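PDB 2HEK: HD domain-containing protein from Aquifex aeolicus, which is of unknown function but binds GDP and zinc at separate sites and may act as a dGTP triphosphohydrolase. Local coordinates for residues A[16-21]-A[123-128]; A[75-80]-A[151-156]. All coordinates share one frame; numbering follows the deposited sequence.

Contact 1 of 2, residues A[16-21]-A[123-128]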
ATOM      1  N   GLY A  16      11.985 -13.574 -21.637  1.00 36.10           N
ATOM      2  CA  GLY A  16      12.911 -13.765 -22.758  1.00 36.97           C
ATOM      3  C   GLY A  16      12.294 -14.498 -23.934  1.00 39.53           C
ATOM      4  O   GLY A  16      11.112 -14.824 -23.926  1.00 39.48           O
ATOM      5  N   GLU A  17      13.091 -14.784 -24.957  1.00 39.35           N
ATOM      6  CA  GLU A  17      12.508 -15.286 -26.194  1.00 40.59           C
ATOM      7  C   GLU A  17      11.916 -16.684 -26.069  1.00 34.78           C
ATOM      8  O   GLU A  17      10.901 -16.984 -26.699  1.00 34.73           O
ATOM      9  CB  GLU A  17      13.533 -15.259 -27.334  1.00 47.31           C
ATOM     10  CG  GLU A  17      13.096 -16.019 -28.598  0.80 54.58           C
ATOM     11  CD  GLU A  17      12.027 -15.311 -29.458  0.80 61.78           C
ATOM     12  OE1 GLU A  17      10.855 -15.142 -29.006  0.80 62.41           O
ATOM     13  OE2 GLU A  17      12.362 -14.965 -30.619  0.80 62.60           O
ATOM     14  N   ALA A  18      12.555 -17.563 -25.299  1.00 33.16           N
ATOM     15  CA  ALA A  18      12.006 -18.920 -25.196  1.00 33.94           C
ATOM     16  C   ALA A  18      10.621 -18.878 -24.539  1.00 32.88           C
ATOM     17  O   ALA A  18       9.665 -19.506 -25.014  1.00 28.46           O
ATOM     18  CB  ALA A  18      12.970 -19.866 -24.441  1.00 32.54           C
ATOM     19  N   GLY A  19      10.500 -18.083 -23.473  1.00 32.72           N
ATOM     20  CA  GLY A  19       9.217 -17.939 -22.792  1.00 31.42           C
ATOM     21  C   GLY A  19       8.138 -17.345 -23.670  1.00 30.11           C
ATOM     22  O   GLY A  19       6.996 -17.828 -23.653  1.00 29.89           O
ATOM     23  N   LEU A  20       8.477 -16.304 -24.441  1.00 29.63           N
ATOM     24  CA  LEU A  20       7.502 -15.692 -25.363  1.00 32.04           C
ATOM     25  C   LEU A  20       6.951 -16.667 -26.392  1.00 32.93           C
ATOM     26  O   LEU A  20       5.745 -16.661 -26.689  1.00 33.22           O
ATOM     27  CB  LEU A  20       8.132 -14.512 -26.104  1.00 38.82           C
ATOM     28  CG  LEU A  20       7.178 -13.634 -26.915  1.00 47.00           C
ATOM     29  CD1 LEU A  20       6.273 -12.830 -25.995  1.00 49.38           C
ATOM     30  CD2 LEU A  20       7.955 -12.711 -27.841  1.00 49.37           C
ATOM     31  N   ARG A  21       7.828 -17.512 -26.939  1.00 33.52           N
ATOM     32  CA  ARG A  21       7.408 -18.499 -27.951  1.00 36.65           C
ATOM     33  C   ARG A  21       6.404 -19.455 -27.333  1.00 32.07           C
ATOM     34  O   ARG A  21       5.366 -19.818 -27.947  1.00 31.22           O
ATOM     35  CB  ARG A  21       8.636 -19.262 -28.468  1.00 40.65           C
ATOM     36  CG  ARG A  21       9.562 -18.459 -29.410  1.00 43.99           C
ATOM     37  CD  ARG A  21      10.671 -19.376 -30.049  1.00 46.92           C
ATOM     38  NE  ARG A  21      12.039 -18.972 -29.681  1.00 55.44           N
ATOM     39  CZ  ARG A  21      12.931 -19.748 -29.065  1.00 58.72           C
ATOM     40  NH1 ARG A  21      12.628 -21.009 -28.749  1.00 61.79           N
ATOM     41  NH2 ARG A  21      14.135 -19.261 -28.768  1.00 61.54           N
ATOM     42  N   LYS A 123      12.233 -27.966 -27.935  1.00 31.79           N
ATOM     43  CA  LYS A 123      13.356 -28.612 -28.652  1.00 37.19           C
ATOM     44  C   LYS A 123      14.296 -27.623 -29.327  1.00 40.67           C
ATOM     45  O   LYS A 123      15.455 -27.947 -29.553  1.00 39.77           O
ATOM     46  CB  LYS A 123      12.877 -29.645 -29.680  1.00 39.73           C
ATOM     47  CG  LYS A 123      12.609 -31.004 -29.077  1.00 42.67           C
ATOM     48  CD  LYS A 123      13.920 -31.733 -28.670  1.00 48.80           C
ATOM     49  CE  LYS A 123      14.415 -32.660 -29.795  1.00 52.89           C
ATOM     50  NZ  LYS A 123      15.817 -33.031 -29.595  1.00 54.69           N
ATOM     51  N   GLN A 124      13.812 -26.410 -29.624  1.00 39.21           N
ATOM     52  CA  GLN A 124      14.673 -25.364 -30.160  1.00 42.43           C
ATOM     53  C   GLN A 124      15.777 -24.941 -29.198  1.00 42.75           C
ATOM     54  O   GLN A 124      16.856 -24.524 -29.634  1.00 45.54           O
ATOM     55  CB  GLN A 124      13.844 -24.130 -30.596  1.00 46.39           C
ATOM     56  CG  GLN A 124      12.720 -24.471 -31.594  1.00 54.34           C
ATOM     57  CD  GLN A 124      13.198 -25.380 -32.730  1.00 61.55           C
ATOM     58  OE1 GLN A 124      14.179 -25.056 -33.416  1.00 65.03           O
ATOM     59  NE2 GLN A 124      12.509 -26.529 -32.932  1.00 63.08           N
ATOM     60  N   ASP A 125      15.511 -25.034 -27.899  1.00 40.79           N
ATOM     61  CA  ASP A 125      16.459 -24.612 -26.882  1.00 42.60           C
ATOM     62  C   ASP A 125      17.032 -25.746 -26.006  1.00 39.50           C
ATOM     63  O   ASP A 125      18.099 -25.562 -25.411  1.00 35.14           O
ATOM     64  CB  ASP A 125      15.786 -23.580 -25.968  1.00 50.23           C
ATOM     65  CG  ASP A 125      15.275 -22.361 -26.740  1.00 56.31           C
ATOM     66  OD1 ASP A 125      16.118 -21.695 -27.381  1.00 58.68           O
ATOM     67  OD2 ASP A 125      14.040 -22.095 -26.715  1.00 59.96           O
ATOM     68  N   TYR A 126      16.335 -26.884 -25.905  1.00 34.74           N
ATOM     69  CA  TYR A 126      16.727 -27.929 -24.915  1.00 33.75           C
ATOM     70  C   TYR A 126      16.834 -29.295 -25.580  1.00 33.60           C
ATOM     71  O   TYR A 126      16.084 -29.567 -26.498  1.00 30.91           O
ATOM     72  CB  TYR A 126      15.732 -27.974 -23.726  1.00 35.58           C
ATOM     73  CG  TYR A 126      15.955 -26.777 -22.807  1.00 37.38           C
ATOM     74  CD1 TYR A 126      15.141 -25.650 -22.881  1.00 39.25           C
ATOM     75  CD2 TYR A 126      17.056 -26.742 -21.953  1.00 36.29           C
ATOM     76  CE1 TYR A 126      15.395 -24.529 -22.069  1.00 42.41           C
ATOM     77  CE2 TYR A 126      17.330 -25.638 -21.159  1.00 39.81           C
ATOM     78  CZ  TYR A 126      16.488 -24.542 -21.214  1.00 40.62           C
ATOM     79  OH  TYR A 126      16.800 -23.457 -20.406  1.00 43.44           O
ATOM     80  N   SER A 127      17.756 -30.132 -25.086  1.00 33.71           N
ATOM     81  CA  SER A 127      17.934 -31.526 -25.522  1.00 31.69           C
ATOM     82  C   SER A 127      16.704 -32.344 -25.149  1.00 32.62           C
ATOM     83  O   SER A 127      15.934 -31.939 -24.259  1.00 30.83           O
ATOM     84  CB  SER A 127      19.141 -32.098 -24.799  1.00 30.96           C
ATOM     85  OG  SER A 127      18.872 -32.196 -23.397  1.00 33.67           O
ATOM     86  N   HIS A 128      16.513 -33.500 -25.798  1.00 30.85           N
ATOM     87  CA  HIS A 128      15.474 -34.448 -25.407  1.00 29.52           C
ATOM     88  C   HIS A 128      15.496 -34.763 -23.891  1.00 31.78           C
ATOM     89  O   HIS A 128      14.432 -34.847 -23.259  1.00 31.40           O
ATOM     90  CB  HIS A 128      15.651 -35.790 -26.184  1.00 32.21           C
ATOM     91  CG  HIS A 128      14.587 -36.789 -25.892  1.00 31.25           C
ATOM     92  ND1 HIS A 128      13.501 -36.979 -26.720  1.00 35.74           N
ATOM     93  CD2 HIS A 128      14.391 -37.597 -24.827  1.00 32.94           C
ATOM     94  CE1 HIS A 128      12.693 -37.883 -26.189  1.00 35.43           C
ATOM     95  NE2 HIS A 128      13.210 -38.276 -25.039  1.00 33.98           N
TER
HETATM   96  O   HOH W   1      16.072 -18.838 -26.880  1.00 55.84           O
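The guanidinium of Arg21 receives the carboxylate of Asp125 at its edge. One face of the guanidinium lies over its own helix, with Ala18 CA 4.0 Å from the plane beneath its centre. Gln124 CB approaches NH1 obliquely. The two flat groups are not coplanar: their planes stand 33° apart. Arg21 NH1 gives a salt-bridge hydrogen bond of 2.7 Å to Asp125 OD2. NH1 of Arg21 meets OD2 on the syn side, somewhat out of the carboxylate plane, and the bond is bent to 147° at the hydrogen. The second arm, Arg21 NH2 to Asp125 OD1, is weak at 3.4 Å. A water links the same pair of atoms: it donates to Asp125 OD1 and accepts a weak bond from Arg21 NH2. The Arg21 chain leaves with CG beside the backbone N (chi1 -73°) and bends at chi3; its guanidinium ends above Ala18. The methyl CB of Ala18 also meets Asp125 OD2, at 3.4 Å. Gln124 turns its amide away, and its NE2 bonds to the backbone O of Glu120. The contact joins helix 17-23 to the connection between helices 117-123 and 128-139. Leu20, on the same helix, touches a bound GDP; the Arg21 side chain is about 10 Å from that GDP. At this surface position the opposite charges pair through one short bond, one long arm and a water, and the bridge probably limits rotation of the guanidinium.

Contact 2 of 2, residues A[75-80]-A[151-156]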
ATOM      1  N   GLU A  75      17.293 -20.945 -16.325  1.00 28.80           N
ATOM      2  CA  GLU A  75      16.315 -20.847 -17.420  1.00 33.06           C
ATOM      3  C   GLU A  75      15.405 -22.061 -17.441  1.00 31.66           C
ATOM      4  O   GLU A  75      14.197 -21.951 -17.658  1.00 31.86           O
ATOM      5  CB  GLU A  75      16.986 -20.621 -18.780  1.00 37.75           C
ATOM      6  CG  GLU A  75      15.968 -20.542 -19.960  1.00 42.67           C
ATOM      7  CD  GLU A  75      15.047 -19.300 -19.922  1.00 46.37           C
ATOM      8  OE1 GLU A  75      15.198 -18.406 -19.029  1.00 46.48           O
ATOM      9  OE2 GLU A  75      14.183 -19.221 -20.815  1.00 47.75           O
ATOM     10  N   LEU A  76      15.968 -23.228 -17.151  1.00 31.41           N
ATOM     11  CA  LEU A  76      15.177 -24.449 -17.279  1.00 32.71           C
ATOM     12  C   LEU A  76      14.099 -24.488 -16.198  1.00 30.66           C
ATOM     13  O   LEU A  76      12.969 -24.885 -16.467  1.00 31.27           O
ATOM     14  CB  LEU A  76      16.076 -25.695 -17.175  1.00 34.88           C
ATOM     15  CG  LEU A  76      15.297 -26.997 -17.257  1.00 39.33           C
ATOM     16  CD1 LEU A  76      14.802 -27.194 -18.699  1.00 38.28           C
ATOM     17  CD2 LEU A  76      16.159 -28.161 -16.807  1.00 44.01           C
ATOM     18  N   VAL A  77      14.465 -24.111 -14.964  1.00 28.70           N
ATOM     19  CA  VAL A  77      13.499 -24.145 -13.865  1.00 28.56           C
ATOM     20  C   VAL A  77      12.451 -23.043 -14.088  1.00 27.11           C
ATOM     21  O   VAL A  77      11.294 -23.254 -13.772  1.00 28.57           O
ATOM     22  CB  VAL A  77      14.168 -24.095 -12.462  1.00 29.32           C
ATOM     23  CG1 VAL A  77      14.827 -22.789 -12.216  1.00 35.42           C
ATOM     24  CG2 VAL A  77      13.132 -24.326 -11.332  1.00 30.78           C
ATOM     25  N   LYS A  78      12.845 -21.905 -14.673  1.00 26.04           N
ATOM     26  CA  LYS A  78      11.891 -20.827 -14.962  1.00 29.56           C
ATOM     27  C   LYS A  78      10.872 -21.344 -15.944  1.00 30.08           C
ATOM     28  O   LYS A  78       9.650 -21.111 -15.790  1.00 29.98           O
ATOM     29  CB  LYS A  78      12.569 -19.580 -15.549  1.00 28.47           C
ATOM     30  CG  LYS A  78      13.291 -18.702 -14.487  1.00 31.06           C
ATOM     31  CD  LYS A  78      14.247 -17.718 -15.167  1.00 31.99           C
ATOM     32  CE  LYS A  78      13.546 -16.874 -16.283  1.00 35.02           C
ATOM     33  NZ  LYS A  78      14.549 -15.961 -16.984  1.00 37.27           N
ATOM     34  N   LEU A  79      11.344 -22.061 -16.958  1.00 28.39           N
ATOM     35  CA  LEU A  79      10.370 -22.596 -17.917  1.00 29.42           C
ATOM     36  C   LEU A  79       9.523 -23.680 -17.284  1.00 28.09           C
ATOM     37  O   LEU A  79       8.346 -23.783 -17.597  1.00 28.31           O
ATOM     38  CB  LEU A  79      11.041 -23.064 -19.239  1.00 29.90           C
ATOM     39  CG  LEU A  79      11.763 -21.971 -20.051  1.00 33.53           C
ATOM     40  CD1 LEU A  79      12.425 -22.520 -21.366  1.00 31.78           C
ATOM     41  CD2 LEU A  79      10.827 -20.789 -20.366  1.00 34.43           C
ATOM     42  N   ALA A  80      10.097 -24.506 -16.395  1.00 27.90           N
ATOM     43  CA  ALA A  80       9.279 -25.492 -15.688  1.00 27.69           C
ATOM     44  C   ALA A  80       8.166 -24.776 -14.897  1.00 29.32           C
ATOM     45  O   ALA A  80       7.027 -25.264 -14.829  1.00 30.27           O
ATOM     46  CB  ALA A  80      10.167 -26.346 -14.736  1.00 28.68           C
ATOM     47  N   SER A 151      12.861 -28.889  -8.426  1.00 25.82           N
ATOM     48  CA  SER A 151      11.438 -29.123  -8.248  1.00 29.64           C
ATOM     49  C   SER A 151      10.906 -28.438  -6.977  1.00 32.88           C
ATOM     50  O   SER A 151       9.791 -27.905  -6.989  1.00 31.17           O
ATOM     51  CB  SER A 151      11.150 -30.611  -8.180  1.00 31.16           C
ATOM     52  OG  SER A 151       9.760 -30.808  -8.239  1.00 34.75           O
ATOM     53  N   GLU A 152      11.717 -28.437  -5.909  1.00 34.21           N
ATOM     54  CA  GLU A 152      11.392 -27.740  -4.639  1.00 34.94           C
ATOM     55  C   GLU A 152      11.194 -26.236  -4.858  1.00 33.10           C
ATOM     56  O   GLU A 152      10.347 -25.615  -4.203  1.00 30.84           O
ATOM     57  CB  GLU A 152      12.509 -27.919  -3.604  1.00 38.07           C
ATOM     58  CG  GLU A 152      12.491 -29.256  -2.903  1.00 41.17           C
ATOM     59  CD  GLU A 152      13.619 -29.440  -1.863  1.00 44.76           C
ATOM     60  OE1 GLU A 152      14.448 -28.528  -1.611  1.00 47.38           O
ATOM     61  OE2 GLU A 152      13.686 -30.556  -1.312  1.00 51.93           O
ATOM     62  N   ILE A 153      11.983 -25.662  -5.766  1.00 31.51           N
ATOM     63  CA  ILE A 153      11.886 -24.235  -6.055  1.00 32.20           C
ATOM     64  C   ILE A 153      10.471 -23.862  -6.536  1.00 30.37           C
ATOM     65  O   ILE A 153       9.958 -22.800  -6.197  1.00 33.59           O
ATOM     66  CB  ILE A 153      12.992 -23.765  -7.027  1.00 31.80           C
ATOM     67  CG1 ILE A 153      14.366 -23.828  -6.327  1.00 32.77           C
ATOM     68  CG2 ILE A 153      12.668 -22.335  -7.622  1.00 30.45           C
ATOM     69  CD1 ILE A 153      15.577 -23.513  -7.254  1.00 32.21           C
ATOM     70  N   ILE A 154       9.840 -24.759  -7.271  1.00 30.39           N
ATOM     71  CA  ILE A 154       8.505 -24.539  -7.806  1.00 32.43           C
ATOM     72  C   ILE A 154       7.368 -25.074  -6.932  1.00 34.32           C
ATOM     73  O   ILE A 154       6.394 -24.343  -6.699  1.00 33.00           O
ATOM     74  CB  ILE A 154       8.343 -25.112  -9.225  1.00 32.17           C
ATOM     75  CG1 ILE A 154       9.302 -24.423 -10.198  1.00 33.43           C
ATOM     76  CG2 ILE A 154       6.880 -24.897  -9.744  1.00 33.00           C
ATOM     77  CD1 ILE A 154       9.481 -25.305 -11.432  1.00 38.99           C
ATOM     78  N   THR A 155       7.504 -26.309  -6.418  1.00 32.91           N
ATOM     79  CA  THR A 155       6.382 -27.071  -5.862  1.00 31.03           C
ATOM     80  C   THR A 155       6.503 -27.251  -4.343  1.00 32.27           C
ATOM     81  O   THR A 155       5.604 -27.823  -3.711  1.00 31.90           O
ATOM     82  CB  THR A 155       6.294 -28.499  -6.504  1.00 34.72           C
ATOM     83  OG1 THR A 155       7.508 -29.191  -6.221  1.00 35.36           O
ATOM     84  CG2 THR A 155       6.123 -28.436  -8.084  1.00 36.14           C
ATOM     85  N   GLY A 156       7.593 -26.769  -3.746  1.00 28.61           N
ATOM     86  CA  GLY A 156       7.805 -26.934  -2.294  1.00 33.15           C
ATOM     87  C   GLY A 156       6.863 -26.078  -1.459  1.00 34.45           C
ATOM     88  O   GLY A 156       6.008 -25.367  -2.003  1.00 34.65           O
TER
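Helices 75-80 and 151-155 run in broadly the same direction, with a signed crossing angle of -33°. Their axes come within 9.8 Å of each other, and Val77 and Ser151 are the closest pair by CA. No hydrogen bond joins the two segments; apolar side chains make the contact. The side chains of Val77 and Ile154 lie alongside each other, pointing opposite ways. Val77 CG2 is anti to the backbone N (chi1 67° for CG1) and reaches Ile154 CD1 at 3.8 Å. The same CD1 touches Ala80 CB at 3.5 Å and lies 3.6 Å from Val77 O, so one methyl rests against both Val77 and Ala80, three residues apart on the helix. Ile153 CG2 meets Val77 CG2 more loosely, at 4.2 Å. Near the end of the second helix, Thr155 OG1 bonds to Ser151 O at 2.7 Å, from above the carbonyl plane. That oxygen also accepts from Thr155 N. Helices 51-69 and 128-139 add Thr62, Cys66, Ile65 and Ile137 to the surroundings. Ile154 comes close to Asp161, which binds zinc with His54 and Asp85. This is buried helix packing beside the metal site of an all-helical HD domain.

Overall arrangement
From the N terminus, the chain forms the hairpin of strands 2-7 and 11-16 and enters helix 17-23, the first side of contact 1. It then runs through helices 51-69 and 74-82; the latter carries residues 75-80 of contact 2. Contact 1 closes at 123-128, after a loop of 101 residues. Contact 2 closes at 151-156, after 70 residues and past helix 128-139. The two loops therefore cross. The centres of the two contacts are about 15 Å apart, and Tyr126 packs on Glu75, Leu76 and Leu79, while Ala18 also meets Glu75. Helix 74-82, one side of contact 2, thus packs on both segments of contact 1 and joins the surface beside one GDP site to the buried helices beside the zinc.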